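Side-chain contacts in pyrrolysyl-tRNA synthetase (Desulfitobacterium hafniense, PDB 3DSQ), which probably attaches pyrrolysine to its cognate tRNA at the expense of ATP, as a class II aminoacyl-tRNA synthetase that works as a homodimer: residues B[13-16]-B[17-20]; B[50-53]-B[54-58]. All coordinates share one frame; numbering follows the deposited sequence.

Contact 1: residues B[13-16]-B[17-20]; sequences FWTK and VQYQ
T15 and Q18 form a capping box at the start of helix 16-24, each side chain reaching back to the other's backbone N-H. The Q18 amide turns its oxygen onto the backbone of T15: T15 N donates to Q18 OE1 over 2.9 Å in a nearly straight bond, the donor tilted 18° from the carbonyl plane. In the return bond Q18 N donates to T15 OG1 at 3.2 Å. The T15 hydroxyl gets there because OG1 stands between the backbone N and the carbonyl carbon (chi1 59°), alongside V17 CG1. Q18 has CG anti to its carbonyl carbon and then runs extended, crossing the T15 side chain obliquely. W14 meets the same amide almost at a right angle, its ring plane 86° from the amide plane, with Q18 OE1 at the ring edge, 3.6 Å from W14 CE3. W14 CB also packs on Y19 CB at 4.0 Å, while W14 NE1 hydrogen-bonds to Q31 O. Q18 NE2 has a weak hydrogen bond to D43 OD1 of helix 39-68. A leucine in place of Q18 would probably leave T15 N without its acceptor and set the T15 backbone freer to move. The main chain adds a hydrogen bond from Y19 N to T15 O, 2.9 Å long. Side-chain oxygens thus serve two N-H groups at the helix start, where no preceding turn offers its carbonyls to them.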
ATOM      1  N   PHE B  13      15.030  35.654  15.380  1.00 34.08           N
ATOM      2  CA  PHE B  13      14.766  34.566  14.446  1.00 31.82           C
ATOM      3  C   PHE B  13      13.326  34.077  14.511  1.00 28.43           C
ATOM      4  O   PHE B  13      12.541  34.569  15.313  1.00 29.38           O
ATOM      5  CB  PHE B  13      15.732  33.406  14.704  1.00 33.22           C
ATOM      6  CG  PHE B  13      17.175  33.803  14.628  1.00 36.37           C
ATOM      7  CD1 PHE B  13      17.831  34.311  15.748  1.00 37.38           C
ATOM      8  CD2 PHE B  13      17.872  33.710  13.425  1.00 36.02           C
ATOM      9  CE1 PHE B  13      19.162  34.721  15.670  1.00 37.72           C
ATOM     10  CE2 PHE B  13      19.203  34.118  13.336  1.00 35.97           C
ATOM     11  CZ  PHE B  13      19.849  34.625  14.460  1.00 38.71           C
ATOM     12  N   TRP B  14      12.983  33.119  13.655  1.00 25.89           N
ATOM     13  CA  TRP B  14      11.629  32.572  13.611  1.00 27.88           C
ATOM     14  C   TRP B  14      11.257  31.955  14.956  1.00 29.67           C
ATOM     15  O   TRP B  14      12.123  31.436  15.663  1.00 26.77           O
ATOM     16  CB  TRP B  14      11.512  31.453  12.565  1.00 26.09           C
ATOM     17  CG  TRP B  14      11.865  31.828  11.166  1.00 26.18           C
ATOM     18  CD1 TRP B  14      12.692  31.144  10.323  1.00 28.08           C
ATOM     19  CD2 TRP B  14      11.386  32.956  10.431  1.00 23.69           C
ATOM     20  NE1 TRP B  14      12.762  31.776   9.105  1.00 26.04           N
ATOM     21  CE2 TRP B  14      11.967  32.891   9.143  1.00 26.09           C
ATOM     22  CE3 TRP B  14      10.519  34.014  10.733  1.00 24.25           C
ATOM     23  CZ2 TRP B  14      11.709  33.849   8.152  1.00 25.46           C
ATOM     24  CZ3 TRP B  14      10.257  34.965   9.753  1.00 27.72           C
ATOM     25  CH2 TRP B  14      10.855  34.875   8.470  1.00 28.05           C
ATOM     26  N   THR B  15       9.974  32.029  15.305  1.00 29.56           N
ATOM     27  CA  THR B  15       9.499  31.395  16.524  1.00 30.93           C
ATOM     28  C   THR B  15       9.375  29.949  16.063  1.00 32.05           C
ATOM     29  O   THR B  15       9.255  29.692  14.856  1.00 31.73           O
ATOM     30  CB  THR B  15       8.108  31.885  16.936  1.00 31.16           C
ATOM     31  OG1 THR B  15       7.178  31.620  15.877  1.00 27.18           O
ATOM     32  CG2 THR B  15       8.133  33.383  17.261  1.00 30.68           C
ATOM     33  N   LYS B  16       9.401  29.008  17.000  1.00 29.55           N
ATOM     34  CA  LYS B  16       9.303  27.600  16.651  1.00 29.32           C
ATOM     35  C   LYS B  16       8.110  27.328  15.743  1.00 30.66           C
ATOM     36  O   LYS B  16       8.203  26.507  14.824  1.00 30.95           O
ATOM     37  CB  LYS B  16       9.202  26.743  17.921  1.00 31.76           C
ATOM     38  CG  LYS B  16       9.109  25.234  17.671  1.00 33.25           C
ATOM     39  CD  LYS B  16      10.337  24.696  16.931  1.00 37.42           C
ATOM     40  CE  LYS B  16      10.258  23.181  16.707  1.00 35.31           C
ATOM     41  NZ  LYS B  16       8.887  22.759  16.284  1.00 37.08           N
ATOM     42  N   VAL B  17       6.993  28.012  15.984  1.00 28.36           N
ATOM     43  CA  VAL B  17       5.809  27.796  15.167  1.00 29.49           C
ATOM     44  C   VAL B  17       5.954  28.353  13.736  1.00 29.62           C
ATOM     45  O   VAL B  17       5.432  27.774  12.784  1.00 28.16           O
ATOM     46  CB  VAL B  17       4.557  28.394  15.835  1.00 30.27           C
ATOM     47  CG1 VAL B  17       4.559  29.909  15.714  1.00 31.86           C
ATOM     48  CG2 VAL B  17       3.314  27.787  15.214  1.00 31.49           C
ATOM     49  N   GLN B  18       6.655  29.472  13.593  1.00 28.95           N
ATOM     50  CA  GLN B  18       6.878  30.068  12.274  1.00 29.31           C
ATOM     51  C   GLN B  18       7.828  29.168  11.508  1.00 28.84           C
ATOM     52  O   GLN B  18       7.635  28.903  10.318  1.00 28.51           O
ATOM     53  CB  GLN B  18       7.505  31.449  12.412  1.00 25.76           C
ATOM     54  CG  GLN B  18       6.607  32.453  13.067  1.00 25.84           C
ATOM     55  CD  GLN B  18       7.290  33.777  13.238  1.00 24.26           C
ATOM     56  OE1 GLN B  18       8.442  33.838  13.666  1.00 25.19           O
ATOM     57  NE2 GLN B  18       6.587  34.853  12.906  1.00 24.83           N
ATOM     58  N   TYR B  19       8.851  28.696  12.213  1.00 29.01           N
ATOM     59  CA  TYR B  19       9.845  27.804  11.640  1.00 28.38           C
ATOM     60  C   TYR B  19       9.175  26.522  11.120  1.00 28.67           C
ATOM     61  O   TYR B  19       9.441  26.078   9.997  1.00 26.31           O
ATOM     62  CB  TYR B  19      10.881  27.463  12.706  1.00 28.45           C
ATOM     63  CG  TYR B  19      12.026  26.601  12.235  1.00 28.45           C
ATOM     64  CD1 TYR B  19      13.156  27.165  11.633  1.00 31.64           C
ATOM     65  CD2 TYR B  19      11.988  25.214  12.399  1.00 30.18           C
ATOM     66  CE1 TYR B  19      14.226  26.365  11.209  1.00 32.10           C
ATOM     67  CE2 TYR B  19      13.047  24.407  11.980  1.00 31.16           C
ATOM     68  CZ  TYR B  19      14.160  24.987  11.392  1.00 33.21           C
ATOM     69  OH  TYR B  19      15.213  24.186  11.008  1.00 37.39           O
ATOM     70  N   GLN B  20       8.300  25.935  11.934  1.00 27.17           N
ATOM     71  CA  GLN B  20       7.604  24.714  11.545  1.00 27.67           C
ATOM     72  C   GLN B  20       6.713  24.933  10.322  1.00 26.39           C
ATOM     73  O   GLN B  20       6.618  24.073   9.450  1.00 25.28           O
ATOM     74  CB  GLN B  20       6.734  24.185  12.693  1.00 30.25           C
ATOM     75  CG  GLN B  20       6.007  22.895  12.328  1.00 37.27           C
ATOM     76  CD  GLN B  20       5.003  22.433  13.382  1.00 42.49           C
ATOM     77  OE1 GLN B  20       3.977  23.083  13.618  1.00 43.95           O
ATOM     78  NE2 GLN B  20       5.296  21.302  14.013  1.00 44.29           N
TER

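Contact 2: residues B[50-53]-B[54-58]; sequences EHQL and MSQGK
M54 lies alongside E50 one turn on, both side chains pointing the same way, with M54 SD 3.6 Å from E50 CG. The thioether thus rests on the aliphatic part of the glutamate, whose OE2 makes a salt bridge to R21 NE of helix 16-24. M54 CG is anti to its own carbonyl carbon (chi1 -68°), which also brings it within 3.4 Å of E50 O. M54 N donates to that same E50 O at 2.8 Å. S55 follows with a bond from its N to H51 O, 3.1 Å long, and its CB sits close to the carbonyl oxygens of H51 and Q52. These i to i+4 bonds are those of a regular alpha-helix, here the middle of the long helix 39-68, which packs against helix 16-24 and the loop after it through L53 on L22, L25 and A27. Q56 N donates to Q52 O at 3.0 Å, and the Q56 side chain lies against that of Q52 on an exposed flank. G57 N continues the ladder to L53 O at 2.9 Å. K58 N hydrogen-bonds to M54 O.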
ATOM      1  N   GLU B  50       5.648  33.138   3.761  1.00 37.50           N
ATOM      2  CA  GLU B  50       4.611  32.116   3.806  1.00 37.30           C
ATOM      3  C   GLU B  50       3.714  32.275   2.579  1.00 36.60           C
ATOM      4  O   GLU B  50       3.442  31.312   1.863  1.00 36.69           O
ATOM      5  CB  GLU B  50       3.766  32.258   5.071  1.00 35.71           C
ATOM      6  CG  GLU B  50       2.589  31.296   5.111  1.00 37.60           C
ATOM      7  CD  GLU B  50       1.643  31.569   6.270  1.00 37.90           C
ATOM      8  OE1 GLU B  50       1.291  32.748   6.469  1.00 39.25           O
ATOM      9  OE2 GLU B  50       1.244  30.610   6.963  1.00 34.13           O
ATOM     10  N   HIS B  51       3.266  33.505   2.351  1.00 37.04           N
ATOM     11  CA  HIS B  51       2.393  33.837   1.231  1.00 37.51           C
ATOM     12  C   HIS B  51       2.901  33.280  -0.095  1.00 35.29           C
ATOM     13  O   HIS B  51       2.139  32.697  -0.857  1.00 34.69           O
ATOM     14  CB  HIS B  51       2.249  35.354   1.110  1.00 40.86           C
ATOM     15  CG  HIS B  51       1.345  35.780  -0.003  1.00 46.80           C
ATOM     16  ND1 HIS B  51      -0.029  35.665   0.070  1.00 49.29           N
ATOM     17  CD2 HIS B  51       1.618  36.279  -1.232  1.00 46.94           C
ATOM     18  CE1 HIS B  51      -0.562  36.074  -1.067  1.00 49.28           C
ATOM     19  NE2 HIS B  51       0.414  36.451  -1.874  1.00 50.68           N
ATOM     20  N   GLN B  52       4.186  33.485  -0.366  1.00 35.75           N
ATOM     21  CA  GLN B  52       4.819  33.002  -1.585  1.00 35.09           C
ATOM     22  C   GLN B  52       4.887  31.475  -1.601  1.00 34.24           C
ATOM     23  O   GLN B  52       4.718  30.849  -2.650  1.00 31.64           O
ATOM     24  CB  GLN B  52       6.235  33.574  -1.703  1.00 38.24           C
ATOM     25  CG  GLN B  52       7.066  32.988  -2.852  1.00 44.71           C
ATOM     26  CD  GLN B  52       6.507  33.331  -4.227  1.00 49.03           C
ATOM     27  OE1 GLN B  52       6.368  34.504  -4.576  1.00 51.68           O
ATOM     28  NE2 GLN B  52       6.188  32.305  -5.016  1.00 49.98           N
ATOM     29  N   LEU B  53       5.143  30.868  -0.443  1.00 32.31           N
ATOM     30  CA  LEU B  53       5.222  29.410  -0.387  1.00 31.53           C
ATOM     31  C   LEU B  53       3.848  28.793  -0.602  1.00 29.42           C
ATOM     32  O   LEU B  53       3.712  27.771  -1.276  1.00 29.03           O
ATOM     33  CB  LEU B  53       5.812  28.942   0.952  1.00 31.92           C
ATOM     34  CG  LEU B  53       7.256  29.384   1.215  1.00 32.80           C
ATOM     35  CD1 LEU B  53       7.730  28.877   2.584  1.00 31.17           C
ATOM     36  CD2 LEU B  53       8.151  28.864   0.102  1.00 31.14           C
ATOM     37  N   MET B  54       2.821  29.412  -0.039  1.00 30.26           N
ATOM     38  CA  MET B  54       1.479  28.877  -0.215  1.00 33.11           C
ATOM     39  C   MET B  54       1.106  28.948  -1.690  1.00 33.06           C
ATOM     40  O   MET B  54       0.508  28.015  -2.237  1.00 31.70           O
ATOM     41  CB  MET B  54       0.479  29.649   0.645  1.00 33.90           C
ATOM     42  CG  MET B  54       0.693  29.405   2.143  1.00 38.85           C
ATOM     43  SD  MET B  54      -0.360  30.401   3.206  1.00 43.37           S
ATOM     44  CE  MET B  54      -1.614  29.304   3.569  1.00 43.68           C
ATOM     45  N   SER B  55       1.490  30.046  -2.333  1.00 33.72           N
ATOM     46  CA  SER B  55       1.210  30.244  -3.750  1.00 34.56           C
ATOM     47  C   SER B  55       1.879  29.138  -4.554  1.00 33.27           C
ATOM     48  O   SER B  55       1.249  28.504  -5.394  1.00 35.97           O
ATOM     49  CB  SER B  55       1.730  31.614  -4.206  1.00 35.87           C
ATOM     50  OG  SER B  55       1.535  31.788  -5.600  1.00 38.22           O
ATOM     51  N   GLN B  56       3.161  28.908  -4.297  1.00 33.30           N
ATOM     52  CA  GLN B  56       3.893  27.858  -4.995  1.00 33.87           C
ATOM     53  C   GLN B  56       3.230  26.499  -4.776  1.00 33.01           C
ATOM     54  O   GLN B  56       3.101  25.703  -5.705  1.00 32.55           O
ATOM     55  CB  GLN B  56       5.344  27.820  -4.513  1.00 35.78           C
ATOM     56  CG  GLN B  56       6.205  28.925  -5.105  1.00 39.99           C
ATOM     57  CD  GLN B  56       7.553  29.050  -4.426  1.00 43.44           C
ATOM     58  OE1 GLN B  56       8.166  28.053  -4.034  1.00 44.83           O
ATOM     59  NE2 GLN B  56       8.035  30.285  -4.295  1.00 46.56           N
ATOM     60  N   GLY B  57       2.796  26.243  -3.544  1.00 32.09           N
ATOM     61  CA  GLY B  57       2.141  24.978  -3.244  1.00 30.03           C
ATOM     62  C   GLY B  57       0.855  24.768  -4.024  1.00 30.02           C
ATOM     63  O   GLY B  57       0.577  23.663  -4.483  1.00 29.67           O
ATOM     64  N   LYS B  58       0.060  25.824  -4.164  1.00 30.77           N
ATOM     65  CA  LYS B  58      -1.190  25.744  -4.911  1.00 33.35           C
ATOM     66  C   LYS B  58      -0.923  25.435  -6.383  1.00 33.28           C
ATOM     67  O   LYS B  58      -1.667  24.680  -6.994  1.00 33.73           O
ATOM     68  CB  LYS B  58      -1.971  27.059  -4.791  1.00 36.90           C
ATOM     69  CG  LYS B  58      -2.770  27.200  -3.500  1.00 40.92           C
ATOM     70  CD  LYS B  58      -3.208  28.646  -3.255  1.00 43.64           C
ATOM     71  CE  LYS B  58      -3.997  29.235  -4.429  1.00 47.53           C
ATOM     72  NZ  LYS B  58      -5.323  28.577  -4.659  1.00 48.71           N
TER

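From the N terminus, the chain first meets contact 1, where a loop enters helix 16-24, and then contact 2, halfway along the long helix 39-68. Each is local and closes no more than a helical turn; they stand in series, neither nesting nor crossing. Their centres are about 17 Å apart and their nearest atoms about 7 Å, without touching. The two helices nevertheless connect them: W14, T15 and Q18 of contact 1 lie on R42, near the start of helix 39-68, whereas contact 2 touches helix 16-24 and the loop after it. Together they pack helix 16-24 and its leading loop along helix 39-68, and I287, close to the C-terminal end of the chain, touches M54.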